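Local coordinates for defective in germ line development protein 3, isoform a (Caenorhabditis elegans, PDB 3N89) that probably binds RNA in germline development, as a Bicaudal-C relative whose four KH domains form a globular structural platform, at residues A[29-34]-A[85-90]; A[37-42]-A[189-194]; A[185-190]-A[240-245]; A[216-221]-A[245-250]; A[263-268]-A[330-335]. All blocks are in the same frame, centred on the assembly; numbering follows the deposited sequence.

Contact 1 of 5, residues A[29-34]-A[85-90]; sequences RVTLNM and TITGYF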
# COMPACT_ATOMS: atom_id res chain seq x y z
N ARG A 29 -9.47 15.46 -12.36
CA ARG A 29 -10.37 14.60 -11.62
C ARG A 29 -9.85 13.19 -11.84
O ARG A 29 -10.04 12.62 -12.91
CB ARG A 29 -11.79 14.73 -12.18
CG ARG A 29 -12.32 16.15 -12.20
CD ARG A 29 -12.42 16.73 -10.81
NE ARG A 29 -13.30 15.94 -9.97
CZ ARG A 29 -13.63 16.27 -8.72
NH1 ARG A 29 -13.13 17.37 -8.18
NH2 ARG A 29 -14.44 15.48 -8.01
N VAL A 30 -9.20 12.63 -10.83
CA VAL A 30 -8.62 11.31 -11.00
C VAL A 30 -8.85 10.39 -9.82
O VAL A 30 -9.21 10.83 -8.73
CB VAL A 30 -7.10 11.42 -11.22
CG1 VAL A 30 -6.79 12.49 -12.26
CG2 VAL A 30 -6.41 11.76 -9.91
N THR A 31 -8.63 9.09 -10.05
CA THR A 31 -8.76 8.08 -9.01
C THR A 31 -7.37 7.46 -8.76
O THR A 31 -6.66 7.12 -9.71
CB THR A 31 -9.70 6.93 -9.43
OG1 THR A 31 -11.05 7.40 -9.50
CG2 THR A 31 -9.62 5.78 -8.42
N LEU A 32 -6.98 7.34 -7.50
CA LEU A 32 -5.70 6.72 -7.17
C LEU A 32 -5.99 5.31 -6.64
O LEU A 32 -6.99 5.08 -5.95
CB LEU A 32 -4.95 7.55 -6.11
CG LEU A 32 -3.60 6.98 -5.67
CD1 LEU A 32 -2.67 6.82 -6.88
CD2 LEU A 32 -2.97 7.90 -4.64
N ASN A 33 -5.12 4.37 -6.98
CA ASN A 33 -5.29 2.98 -6.56
C ASN A 33 -4.10 2.52 -5.74
O ASN A 33 -2.96 2.70 -6.15
CB ASN A 33 -5.43 2.06 -7.77
CG ASN A 33 -6.55 2.48 -8.69
OD1 ASN A 33 -7.72 2.51 -8.29
ND2 ASN A 33 -6.21 2.80 -9.93
N MET A 34 -4.38 1.94 -4.59
CA MET A 34 -3.32 1.46 -3.72
C MET A 34 -3.75 0.15 -3.08
O MET A 34 -4.93 -0.20 -3.09
CB MET A 34 -3.00 2.49 -2.63
CG MET A 34 -2.36 3.77 -3.14
SD MET A 34 -2.39 5.07 -1.87
CE MET A 34 -1.24 4.37 -0.66
N THR A 85 -9.47 2.52 -3.63
CA THR A 85 -9.41 3.64 -4.55
C THR A 85 -9.77 4.96 -3.87
O THR A 85 -10.64 5.01 -3.00
CB THR A 85 -10.37 3.44 -5.72
OG1 THR A 85 -11.71 3.42 -5.24
CG2 THR A 85 -10.08 2.12 -6.42
N ILE A 86 -9.08 6.01 -4.27
CA ILE A 86 -9.30 7.34 -3.73
C ILE A 86 -9.64 8.17 -4.96
O ILE A 86 -8.87 8.20 -5.91
CB ILE A 86 -8.01 7.87 -3.04
CG1 ILE A 86 -7.52 6.82 -2.02
CG2 ILE A 86 -8.28 9.21 -2.34
CD1 ILE A 86 -6.29 7.23 -1.24
N THR A 87 -10.80 8.82 -4.94
CA THR A 87 -11.26 9.62 -6.08
C THR A 87 -11.56 11.06 -5.73
O THR A 87 -12.21 11.35 -4.73
CB THR A 87 -12.54 9.02 -6.70
OG1 THR A 87 -12.30 7.65 -7.08
CG2 THR A 87 -12.98 9.83 -7.92
N GLY A 88 -11.11 11.98 -6.58
CA GLY A 88 -11.37 13.38 -6.34
C GLY A 88 -10.39 14.27 -7.07
O GLY A 88 -9.68 13.80 -7.96
N TYR A 89 -10.35 15.54 -6.71
CA TYR A 89 -9.42 16.46 -7.34
C TYR A 89 -8.02 15.95 -7.03
O TYR A 89 -7.73 15.56 -5.89
CB TYR A 89 -9.62 17.89 -6.80
CG TYR A 89 -8.53 18.85 -7.21
CD1 TYR A 89 -8.31 19.15 -8.56
CD2 TYR A 89 -7.68 19.42 -6.26
CE1 TYR A 89 -7.25 19.99 -8.95
CE2 TYR A 89 -6.62 20.25 -6.63
CZ TYR A 89 -6.41 20.53 -7.97
OH TYR A 89 -5.34 21.31 -8.33
N PHE A 90 -7.16 15.92 -8.03
CA PHE A 90 -5.80 15.44 -7.85
C PHE A 90 -5.10 15.97 -6.60
O PHE A 90 -4.41 15.22 -5.91
CB PHE A 90 -4.95 15.79 -9.06
CG PHE A 90 -3.53 15.38 -8.91
CD1 PHE A 90 -3.16 14.04 -9.07
CD2 PHE A 90 -2.55 16.31 -8.59
CE1 PHE A 90 -1.84 13.64 -8.90
CE2 PHE A 90 -1.23 15.92 -8.41
CZ PHE A 90 -0.87 14.59 -8.57

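Contact 2 of 5, residues A[37-42]-A[189-194]; sequences ESQYYS and HFTLST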
# COMPACT_ATOMS: atom_id res chain seq x y z
N GLU A 37 -3.89 -3.90 3.38
CA GLU A 37 -4.15 -5.21 3.97
C GLU A 37 -5.54 -5.34 4.60
O GLU A 37 -5.83 -4.71 5.62
CB GLU A 37 -3.07 -5.51 5.00
CG GLU A 37 -1.68 -5.21 4.48
CD GLU A 37 -0.60 -5.64 5.42
OE1 GLU A 37 -0.44 -6.87 5.64
OE2 GLU A 37 0.10 -4.75 5.95
N SER A 38 -6.37 -6.19 4.00
CA SER A 38 -7.74 -6.43 4.44
C SER A 38 -7.96 -6.69 5.92
O SER A 38 -9.03 -6.41 6.45
CB SER A 38 -8.36 -7.58 3.64
OG SER A 38 -7.69 -8.81 3.91
N GLN A 39 -6.95 -7.25 6.59
CA GLN A 39 -7.04 -7.57 8.01
C GLN A 39 -7.19 -6.31 8.86
O GLN A 39 -7.47 -6.38 10.06
CB GLN A 39 -5.78 -8.34 8.44
CG GLN A 39 -4.48 -7.60 8.15
CD GLN A 39 -3.25 -8.39 8.53
OE1 GLN A 39 -3.05 -8.74 9.70
NE2 GLN A 39 -2.41 -8.69 7.54
N TYR A 40 -7.03 -5.15 8.23
CA TYR A 40 -7.14 -3.87 8.92
C TYR A 40 -8.34 -3.06 8.42
O TYR A 40 -8.58 -1.95 8.90
CB TYR A 40 -5.86 -3.06 8.72
CG TYR A 40 -4.61 -3.74 9.20
CD1 TYR A 40 -4.43 -4.04 10.56
CD2 TYR A 40 -3.60 -4.12 8.31
CE1 TYR A 40 -3.29 -4.68 11.01
CE2 TYR A 40 -2.45 -4.77 8.76
CZ TYR A 40 -2.30 -5.05 10.11
OH TYR A 40 -1.18 -5.72 10.56
N TYR A 41 -9.09 -3.60 7.46
CA TYR A 41 -10.23 -2.86 6.94
C TYR A 41 -11.16 -2.41 8.05
O TYR A 41 -11.54 -1.23 8.11
CB TYR A 41 -10.99 -3.69 5.90
CG TYR A 41 -10.28 -3.74 4.56
CD1 TYR A 41 -9.22 -2.87 4.28
CD2 TYR A 41 -10.64 -4.67 3.57
CE1 TYR A 41 -8.55 -2.92 3.07
CE2 TYR A 41 -9.97 -4.72 2.35
CZ TYR A 41 -8.92 -3.85 2.11
OH TYR A 41 -8.22 -3.90 0.92
N SER A 42 -11.51 -3.33 8.93
CA SER A 42 -12.40 -3.06 10.05
C SER A 42 -11.89 -1.93 10.94
O SER A 42 -12.66 -1.06 11.35
CB SER A 42 -12.58 -4.33 10.88
OG SER A 42 -13.39 -4.09 12.01
N HIS A 189 2.95 -10.26 10.10
CA HIS A 189 2.31 -10.98 9.01
C HIS A 189 1.77 -10.03 7.95
O HIS A 189 0.71 -9.42 8.12
CB HIS A 189 1.19 -11.85 9.57
CG HIS A 189 1.68 -12.97 10.43
ND1 HIS A 189 1.22 -13.20 11.71
CD2 HIS A 189 2.58 -13.95 10.17
CE1 HIS A 189 1.81 -14.27 12.20
NE2 HIS A 189 2.64 -14.75 11.29
N PHE A 190 2.49 -9.90 6.84
CA PHE A 190 2.04 -9.02 5.77
C PHE A 190 1.18 -9.82 4.78
O PHE A 190 1.57 -10.88 4.32
CB PHE A 190 3.23 -8.41 5.04
CG PHE A 190 2.87 -7.29 4.12
CD1 PHE A 190 2.44 -6.07 4.62
CD2 PHE A 190 2.95 -7.45 2.73
CE1 PHE A 190 2.10 -5.03 3.77
CE2 PHE A 190 2.61 -6.42 1.87
CZ PHE A 190 2.18 -5.20 2.39
N THR A 191 -0.01 -9.30 4.49
CA THR A 191 -0.92 -9.96 3.56
C THR A 191 -0.87 -9.26 2.21
O THR A 191 -1.38 -8.14 2.05
CB THR A 191 -2.38 -9.91 4.04
OG1 THR A 191 -2.71 -8.55 4.39
CG2 THR A 191 -2.58 -10.82 5.23
N LEU A 192 -0.28 -9.93 1.24
CA LEU A 192 -0.17 -9.39 -0.09
C LEU A 192 -1.21 -10.07 -0.94
O LEU A 192 -1.65 -11.18 -0.61
CB LEU A 192 1.22 -9.68 -0.67
CG LEU A 192 1.56 -8.97 -1.97
CD1 LEU A 192 1.78 -7.49 -1.68
CD2 LEU A 192 2.83 -9.57 -2.59
N SER A 193 -1.64 -9.42 -2.01
CA SER A 193 -2.60 -10.05 -2.91
C SER A 193 -1.78 -10.99 -3.78
O SER A 193 -0.88 -10.56 -4.50
CB SER A 193 -3.28 -9.00 -3.79
OG SER A 193 -4.34 -8.37 -3.08
N THR A 194 -2.07 -12.29 -3.70
CA THR A 194 -1.32 -13.28 -4.47
C THR A 194 -0.96 -12.78 -5.87
O THR A 194 0.18 -12.93 -6.32
CB THR A 194 -2.10 -14.58 -4.59
OG1 THR A 194 -3.43 -14.29 -5.03
CG2 THR A 194 -2.17 -15.27 -3.23
O HOH W 1 -5.34 -8.65 4.83

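Contact 3 of 5, residues A[185-190]-A[240-245]; sequences NFTLHF and KVVGNI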
# COMPACT_ATOMS: atom_id res chain seq x y z
N ASN A 185 12.28 -12.01 18.71
CA ASN A 185 11.08 -12.09 19.53
C ASN A 185 9.88 -11.38 18.91
O ASN A 185 8.85 -11.22 19.56
CB ASN A 185 11.39 -11.48 20.91
CG ASN A 185 10.60 -12.12 22.03
OD1 ASN A 185 9.90 -11.44 22.78
ND2 ASN A 185 10.72 -13.44 22.17
N PHE A 186 10.01 -10.97 17.65
CA PHE A 186 8.92 -10.27 16.97
C PHE A 186 8.59 -10.83 15.59
O PHE A 186 9.48 -11.17 14.81
CB PHE A 186 9.24 -8.78 16.84
CG PHE A 186 9.13 -8.04 18.14
CD1 PHE A 186 7.91 -7.57 18.58
CD2 PHE A 186 10.26 -7.83 18.93
CE1 PHE A 186 7.80 -6.90 19.80
CE2 PHE A 186 10.16 -7.17 20.14
CZ PHE A 186 8.93 -6.70 20.58
N THR A 187 7.30 -10.91 15.29
CA THR A 187 6.84 -11.43 14.01
C THR A 187 5.72 -10.58 13.43
O THR A 187 4.79 -10.21 14.15
CB THR A 187 6.30 -12.86 14.17
OG1 THR A 187 7.28 -13.67 14.83
CG2 THR A 187 5.98 -13.46 12.81
N LEU A 188 5.81 -10.26 12.14
CA LEU A 188 4.78 -9.48 11.46
C LEU A 188 4.26 -10.27 10.27
O LEU A 188 5.04 -10.86 9.52
CB LEU A 188 5.32 -8.14 10.97
CG LEU A 188 4.26 -7.32 10.20
CD1 LEU A 188 4.13 -5.93 10.80
CD2 LEU A 188 4.63 -7.25 8.72
N HIS A 189 2.95 -10.26 10.10
CA HIS A 189 2.31 -10.98 9.01
C HIS A 189 1.77 -10.03 7.95
O HIS A 189 0.71 -9.42 8.12
CB HIS A 189 1.19 -11.85 9.57
CG HIS A 189 1.68 -12.97 10.43
ND1 HIS A 189 1.22 -13.20 11.71
CD2 HIS A 189 2.58 -13.95 10.17
CE1 HIS A 189 1.81 -14.27 12.20
NE2 HIS A 189 2.64 -14.75 11.29
N PHE A 190 2.49 -9.90 6.84
CA PHE A 190 2.04 -9.02 5.77
C PHE A 190 1.18 -9.82 4.78
O PHE A 190 1.57 -10.88 4.32
CB PHE A 190 3.23 -8.41 5.04
CG PHE A 190 2.87 -7.29 4.12
CD1 PHE A 190 2.44 -6.07 4.62
CD2 PHE A 190 2.95 -7.45 2.73
CE1 PHE A 190 2.10 -5.03 3.77
CE2 PHE A 190 2.61 -6.42 1.87
CZ PHE A 190 2.18 -5.20 2.39
N LYS A 240 5.83 -13.84 6.04
CA LYS A 240 6.16 -13.74 7.46
C LYS A 240 7.54 -13.12 7.71
O LYS A 240 8.55 -13.60 7.20
CB LYS A 240 6.10 -15.10 8.16
CG LYS A 240 6.08 -14.95 9.68
CD LYS A 240 5.80 -16.25 10.42
CE LYS A 240 7.04 -17.12 10.53
NZ LYS A 240 6.82 -18.21 11.52
N VAL A 241 7.57 -12.07 8.52
CA VAL A 241 8.81 -11.37 8.84
C VAL A 241 9.18 -11.58 10.31
O VAL A 241 8.31 -11.48 11.18
CB VAL A 241 8.64 -9.85 8.56
CG1 VAL A 241 9.94 -9.12 8.79
CG2 VAL A 241 8.18 -9.62 7.14
N VAL A 242 10.45 -11.86 10.60
CA VAL A 242 10.89 -12.06 11.99
C VAL A 242 12.14 -11.23 12.32
O VAL A 242 12.95 -10.96 11.44
CB VAL A 242 11.22 -13.55 12.28
CG1 VAL A 242 11.80 -13.70 13.68
CG2 VAL A 242 9.97 -14.40 12.14
N GLY A 243 12.29 -10.84 13.58
CA GLY A 243 13.44 -10.06 14.00
C GLY A 243 13.09 -9.07 15.11
O GLY A 243 11.96 -9.05 15.59
N ASN A 244 14.05 -8.26 15.53
CA ASN A 244 13.78 -7.28 16.57
C ASN A 244 12.69 -6.34 16.08
O ASN A 244 12.43 -6.26 14.88
CB ASN A 244 15.03 -6.46 16.91
CG ASN A 244 16.17 -7.31 17.40
OD1 ASN A 244 15.98 -8.46 17.80
ND2 ASN A 244 17.38 -6.75 17.37
N ILE A 245 12.07 -5.62 17.00
CA ILE A 245 11.00 -4.71 16.65
C ILE A 245 11.39 -3.65 15.62
O ILE A 245 10.67 -3.45 14.65
CB ILE A 245 10.42 -4.02 17.92
CG1 ILE A 245 9.31 -3.05 17.52
CG2 ILE A 245 11.52 -3.31 18.68
CD1 ILE A 245 8.19 -3.70 16.75

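Contact 4 of 5, residues A[216-221]-A[245-250]; sequences ETTTII and IDNVLK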
# COMPACT_ATOMS: atom_id res chain seq x y z
N GLU A 216 19.52 -6.16 4.25
CA GLU A 216 19.54 -4.76 4.68
C GLU A 216 18.87 -4.50 6.02
O GLU A 216 19.15 -3.50 6.68
CB GLU A 216 18.85 -3.89 3.62
CD GLU A 216 20.78 -3.57 2.02
N THR A 217 17.98 -5.40 6.43
CA THR A 217 17.24 -5.19 7.67
C THR A 217 17.50 -6.20 8.77
O THR A 217 16.93 -6.08 9.86
CB THR A 217 15.73 -5.16 7.38
OG1 THR A 217 15.03 -4.68 8.53
CG2 THR A 217 15.23 -6.55 7.06
N THR A 218 18.36 -7.19 8.51
CA THR A 218 18.66 -8.20 9.51
C THR A 218 17.33 -8.75 9.99
O THR A 218 16.91 -8.50 11.12
CB THR A 218 19.38 -7.61 10.74
OG1 THR A 218 20.10 -6.43 10.36
CG2 THR A 218 20.36 -8.62 11.32
N THR A 219 16.65 -9.48 9.12
CA THR A 219 15.35 -10.04 9.45
C THR A 219 15.25 -11.34 8.68
O THR A 219 16.06 -11.62 7.81
CB THR A 219 14.23 -9.08 9.00
OG1 THR A 219 14.30 -7.86 9.75
CG2 THR A 219 12.87 -9.70 9.19
N ILE A 220 14.27 -12.16 9.04
CA ILE A 220 14.07 -13.42 8.34
C ILE A 220 12.70 -13.33 7.69
O ILE A 220 11.74 -12.88 8.32
CB ILE A 220 14.14 -14.63 9.30
CG1 ILE A 220 15.56 -14.73 9.89
CG2 ILE A 220 13.81 -15.91 8.56
CD1 ILE A 220 15.72 -15.77 10.98
N ILE A 221 12.62 -13.72 6.42
CA ILE A 221 11.35 -13.64 5.70
C ILE A 221 11.05 -14.95 5.01
O ILE A 221 11.77 -15.36 4.10
CB ILE A 221 11.39 -12.54 4.64
CG1 ILE A 221 11.91 -11.23 5.25
CG2 ILE A 221 10.01 -12.35 4.05
CD1 ILE A 221 12.11 -10.10 4.26
N ILE A 245 12.07 -5.62 17.00
CA ILE A 245 11.00 -4.71 16.65
C ILE A 245 11.39 -3.65 15.62
O ILE A 245 10.67 -3.45 14.65
CB ILE A 245 10.42 -4.02 17.92
CG1 ILE A 245 9.31 -3.05 17.52
CG2 ILE A 245 11.52 -3.31 18.68
CD1 ILE A 245 8.19 -3.70 16.75
N ASP A 246 12.52 -2.97 15.81
CA ASP A 246 12.95 -1.93 14.87
C ASP A 246 13.18 -2.43 13.44
O ASP A 246 12.77 -1.78 12.48
CB ASP A 246 14.21 -1.24 15.37
CG ASP A 246 13.97 -0.40 16.60
OD1 ASP A 246 13.24 0.61 16.49
OD2 ASP A 246 14.50 -0.74 17.68
N ASN A 247 13.85 -3.58 13.31
CA ASN A 247 14.14 -4.13 11.99
C ASN A 247 12.86 -4.57 11.26
O ASN A 247 12.70 -4.31 10.07
CB ASN A 247 15.08 -5.33 12.13
CG ASN A 247 16.37 -4.97 12.85
OD1 ASN A 247 16.35 -4.25 13.85
ND2 ASN A 247 17.49 -5.49 12.35
N VAL A 248 11.96 -5.24 11.97
CA VAL A 248 10.72 -5.71 11.36
C VAL A 248 9.92 -4.57 10.73
O VAL A 248 9.53 -4.64 9.56
CB VAL A 248 9.82 -6.43 12.38
CG1 VAL A 248 8.62 -7.03 11.67
CG2 VAL A 248 10.60 -7.52 13.08
N LEU A 249 9.68 -3.51 11.50
CA LEU A 249 8.92 -2.38 10.99
C LEU A 249 9.67 -1.73 9.82
O LEU A 249 9.11 -0.91 9.09
CB LEU A 249 8.66 -1.36 12.11
CG LEU A 249 7.88 -1.87 13.33
CD1 LEU A 249 7.47 -0.69 14.20
CD2 LEU A 249 6.62 -2.64 12.89
N LYS A 250 10.94 -2.09 9.65
CA LYS A 250 11.75 -1.57 8.56
C LYS A 250 11.54 -2.49 7.36
O LYS A 250 11.47 -2.05 6.21
CB LYS A 250 13.23 -1.55 8.95
CG LYS A 250 14.02 -0.44 8.26
CD LYS A 250 13.42 0.91 8.59
CE LYS A 250 13.93 2.00 7.68
NZ LYS A 250 13.12 3.25 7.82

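Contact 5 of 5, residues A[263-268]-A[330-335]; sequences MCFNIK and TAYQKV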
# COMPACT_ATOMS: atom_id res chain seq x y z
N MET A 263 -2.83 5.63 -11.17
CA MET A 263 -3.79 6.73 -11.14
C MET A 263 -4.51 6.81 -12.47
O MET A 263 -3.87 6.90 -13.52
CB MET A 263 -3.05 8.03 -10.87
CG MET A 263 -3.94 9.20 -10.61
SD MET A 263 -2.94 10.61 -10.16
CE MET A 263 -2.33 11.09 -11.76
N CYS A 264 -5.84 6.78 -12.44
CA CYS A 264 -6.62 6.85 -13.66
C CYS A 264 -7.31 8.21 -13.87
O CYS A 264 -7.49 8.98 -12.93
CB CYS A 264 -7.68 5.74 -13.66
SG CYS A 264 -7.01 4.07 -13.40
N PHE A 265 -7.66 8.47 -15.12
CA PHE A 265 -8.35 9.70 -15.51
C PHE A 265 -8.62 9.72 -17.00
O PHE A 265 -7.99 8.98 -17.76
CB PHE A 265 -7.55 10.95 -15.13
CG PHE A 265 -6.20 11.03 -15.78
CD1 PHE A 265 -5.12 10.30 -15.29
CD2 PHE A 265 -5.99 11.86 -16.88
CE1 PHE A 265 -3.86 10.38 -15.88
CE2 PHE A 265 -4.73 11.95 -17.48
CZ PHE A 265 -3.66 11.21 -16.98
N ASN A 266 -9.56 10.57 -17.42
CA ASN A 266 -9.91 10.71 -18.83
C ASN A 266 -9.39 12.06 -19.31
O ASN A 266 -9.19 12.97 -18.52
CB ASN A 266 -11.42 10.64 -19.01
CG ASN A 266 -12.03 9.37 -18.45
OD1 ASN A 266 -11.39 8.32 -18.43
ND2 ASN A 266 -13.28 9.45 -18.00
N ILE A 267 -9.16 12.20 -20.61
CA ILE A 267 -8.67 13.48 -21.10
C ILE A 267 -9.01 13.77 -22.56
O ILE A 267 -8.66 13.01 -23.45
CB ILE A 267 -7.13 13.58 -20.88
CG1 ILE A 267 -6.64 14.97 -21.27
CG2 ILE A 267 -6.40 12.50 -21.66
CD1 ILE A 267 -5.35 15.35 -20.61
N LYS A 268 -9.72 14.88 -22.78
CA LYS A 268 -10.10 15.29 -24.13
C LYS A 268 -8.82 15.51 -24.93
O LYS A 268 -7.87 16.11 -24.42
CB LYS A 268 -10.92 16.58 -24.09
CG LYS A 268 -12.44 16.38 -24.15
CD LYS A 268 -13.20 17.69 -24.01
CE LYS A 268 -13.07 18.25 -22.59
NZ LYS A 268 -13.80 19.55 -22.37
N THR A 330 5.09 13.54 -11.73
CA THR A 330 5.86 14.23 -12.77
C THR A 330 5.37 13.77 -14.14
O THR A 330 5.19 14.58 -15.05
CB THR A 330 7.36 13.92 -12.66
OG1 THR A 330 7.85 14.40 -11.40
CG2 THR A 330 8.12 14.58 -13.79
N ALA A 331 5.19 12.46 -14.27
CA ALA A 331 4.72 11.88 -15.52
C ALA A 331 3.34 12.45 -15.83
O ALA A 331 3.01 12.73 -16.98
CB ALA A 331 4.66 10.37 -15.41
N TYR A 332 2.55 12.63 -14.78
CA TYR A 332 1.21 13.18 -14.92
C TYR A 332 1.27 14.61 -15.45
O TYR A 332 0.62 14.95 -16.44
CB TYR A 332 0.50 13.16 -13.56
CG TYR A 332 -0.88 13.75 -13.56
CD1 TYR A 332 -1.92 13.15 -14.25
CD2 TYR A 332 -1.15 14.92 -12.85
CE1 TYR A 332 -3.21 13.68 -14.23
CE2 TYR A 332 -2.44 15.47 -12.82
CZ TYR A 332 -3.46 14.84 -13.51
OH TYR A 332 -4.72 15.36 -13.45
N GLN A 333 2.05 15.45 -14.79
CA GLN A 333 2.18 16.84 -15.22
C GLN A 333 2.48 16.94 -16.72
O GLN A 333 1.97 17.83 -17.40
CB GLN A 333 3.29 17.54 -14.43
CG GLN A 333 3.29 19.06 -14.56
CD GLN A 333 4.50 19.70 -13.90
OE1 GLN A 333 4.76 19.48 -12.72
NE2 GLN A 333 5.24 20.50 -14.66
N LYS A 334 3.30 16.01 -17.23
CA LYS A 334 3.65 16.02 -18.65
C LYS A 334 2.50 15.76 -19.60
O LYS A 334 2.49 16.31 -20.71
CB LYS A 334 4.78 15.02 -18.94
CG LYS A 334 6.18 15.53 -18.59
CD LYS A 334 7.25 14.67 -19.25
CE LYS A 334 8.66 15.16 -18.93
NZ LYS A 334 9.06 14.92 -17.51
N VAL A 335 1.54 14.92 -19.21
CA VAL A 335 0.42 14.65 -20.10
C VAL A 335 -0.49 15.87 -20.19
O VAL A 335 -0.88 16.28 -21.28
CB VAL A 335 -0.41 13.40 -19.66
CG1 VAL A 335 -0.59 13.38 -18.15
CG2 VAL A 335 -1.78 13.43 -20.34

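Contact 1 of 5, residues A[29-34]-A[85-90]
I86 O is met by two groups of the facing strand: the N-H of L32 at 2.6 Å and the CA-H of T31, whose CA lies at 3.1 Å. The strands 29-34 and 85-87 run antiparallel at 163°. With 64-66 at the far edge, the order is consistent with the three-stranded sheet of a type I KH domain. I86 N returns a bond to L32 O. V30 and G88 form the next hydrogen-bonded pair, with both N-H groups in use. One face of the ladder carries N33, T85, T31 and T87. The hydroxyls T31 OG1 and T87 OG1 are hydrogen-bonded at 2.7 Å, and the methyl T31 CG2 turns to T85 CB. N33 lies side by side with T85, while its ND2 reaches S262 OG of the neighbouring strand. At the corner, the R29 chain bends at chi2 and chi3. One face of its guanidinium then lies over the backbone of G88 and Y89, with Y89 N 3.6 Å above the plane. The other face of the ladder is apolar. L32 and I86 meet there and pack on helix 90-102. Where that helix starts, V30 CG2 touches the edge of the F90 ring, 4.1 Å from CD1.

Contact 2 of 5, residues A[37-42]-A[189-194]
T191 gives its backbone N-H to the E37 carboxylate, with N 2.7 Å from OE1 and an angle of 169°. This joins the first and third KH domains: strand 189-193 meets the turn that follows the first strand of the first domain. The N-H reaches OE1 on its anti side, 28° out of the carboxylate plane. OE2 lies against the F190 ring, with the two planes 55° apart, and has a long, weak ion pair with R252. Q39 NE2 donates to H189 O at 3.3 Å. An alanine in place of E37 would probably leave the T191 N-H without its acceptor and open a gap beside the F190 ring. A water stands between the segments. It accepts from Q39 N and hydrogen-bonds to S38 OG and T191 OG1. Further out, the 3-10 turn places S38 OG and Q39 N at the water; it is closed by a hydrogen bond from Y40 N to E37 O. The Y41 ring has S38 CA over its centre, and the Y40 ring carries Q39 CG 3.5 Å above its plane.

Contact 3 of 5, residues A[185-190]-A[240-245]
F186 and I245 meet because CG of F186 stands anti to its carbonyl carbon, chi1 -73°. One ring face then receives I245 CB, 3.8 Å above the plane and over its centre. This is a CH-pi contact, only 12° off the ring normal. In K240, CG is anti to the backbone N, chi1 -165°. That sets K240 CG 3.5 Å from the methyl T187 CG2. The K240 chain lies side by side with H189, and its CD comes to the edge of the imidazole, 3.6 Å from NE2. Between these ends the backbones pair as antiparallel strands. L188 and V241 exchange both N-H bonds, and G243 N donates to F186 O at 3.1 Å. Strand 236-242 is the middle one of three, between 186-193 and 220-222, consistent with the sheet of a type I KH domain. Strand 105-111 lies along the other side of 186-193, so the sheet continues into the second KH domain. L188 and V241 share the face that looks to helix 245-257, where L188 packs on V248 and V241 on A251. T187 and V242 share the other face. There the methyl V242 CG2 lies 3.9 Å from T187 OG1.

Contact 4 of 5, residues A[216-221]-A[245-250]
N247 and T217 carry the polar part of this contact. The N247 amide donates through ND2 to T217 O at 2.6 Å, with an N-H...O angle of 142°. The donor stands above the carbonyl plane, 37° out of it. The same ND2 makes a second, weak bond to T218 O at 3.3 Å. One amide nitrogen thus serves two successive backbone carbonyls. N247 CB already points to the turn, and CG stands anti to the carbonyl carbon, chi1 -56°. T217 OG1 also lies 2.8 Å from N247 O. T217 closes helix 209-217, and T218 leaves it with a positive phi before strand 220-222 begins. This is consistent with the corner between the second helix and second strand of a type I KH domain, here held to helix 245-257, which follows the last strand. Van der Waals contacts fill in around the amide. T219 and N247 slide past each other in opposite directions, with T219 OG1 3.6 Å from N247 CB. T218 CB touches ND2. Further along the helix, K250 CB sits 3.6 Å from T217 OG1. On another side of the helix, D246 pairs with K169 in a salt bridge to helix 161-175.

Contact 5 of 5, residues A[263-268]-A[330-335]
Strand 263-268 and helix 330-335 run nearly parallel, 9° between their directions, with axes 11.4 Å apart. They are consistent with the first strand and the last helix of the fourth KH domain, a helix laid on a beta sheet. Alternate strand residues M263, F265 and I267 turn to the helix, which answers with Y332 and V335. The centre is a T-shaped ring pair. The edge of Y332 meets the face of F265, with centroids 5.1 Å apart and planes at 88°. Y332 CE1 stands over the centre of the F265 ring. M263 supplies a Met-aromatic contact as well as a CH-pi one. Its CE lies over one face of Y332, 3.7 Å from the centroid. An alanine at F265 would probably open a gap at the Y332 edge and beside V335 CG1, leaving Y332 without its edge-to-face partner. The Y332 ring also stacks with F90, and its hydroxyl hydrogen-bonds P27 O. At the far end, I267 and V335 slide past each other, with I267 CD1 4.1 Å from V335 CG2.

From the N terminus, contact 1 closes the first loop by pairing 29-34 with 85-90 in the first KH domain. Residues 37-42 lie inside that loop but reach out to 189-194, so contact 2 crosses contact 1 and ties the first domain to the third. Contact 3 starts on the strand where contact 2 ends, sharing H189 and F190. Contact 4 crosses contact 3 in turn: 216-221 lies within its loop, and both use I245. Contact 5 follows in series within the fourth domain. Its strand 260-268 lies beside 29-35, with T31 O and C264 N 2.9 Å apart, so contacts 1 and 5 share a sheet. Contacts 3 and 4 are on the opposite side of the chain's centre.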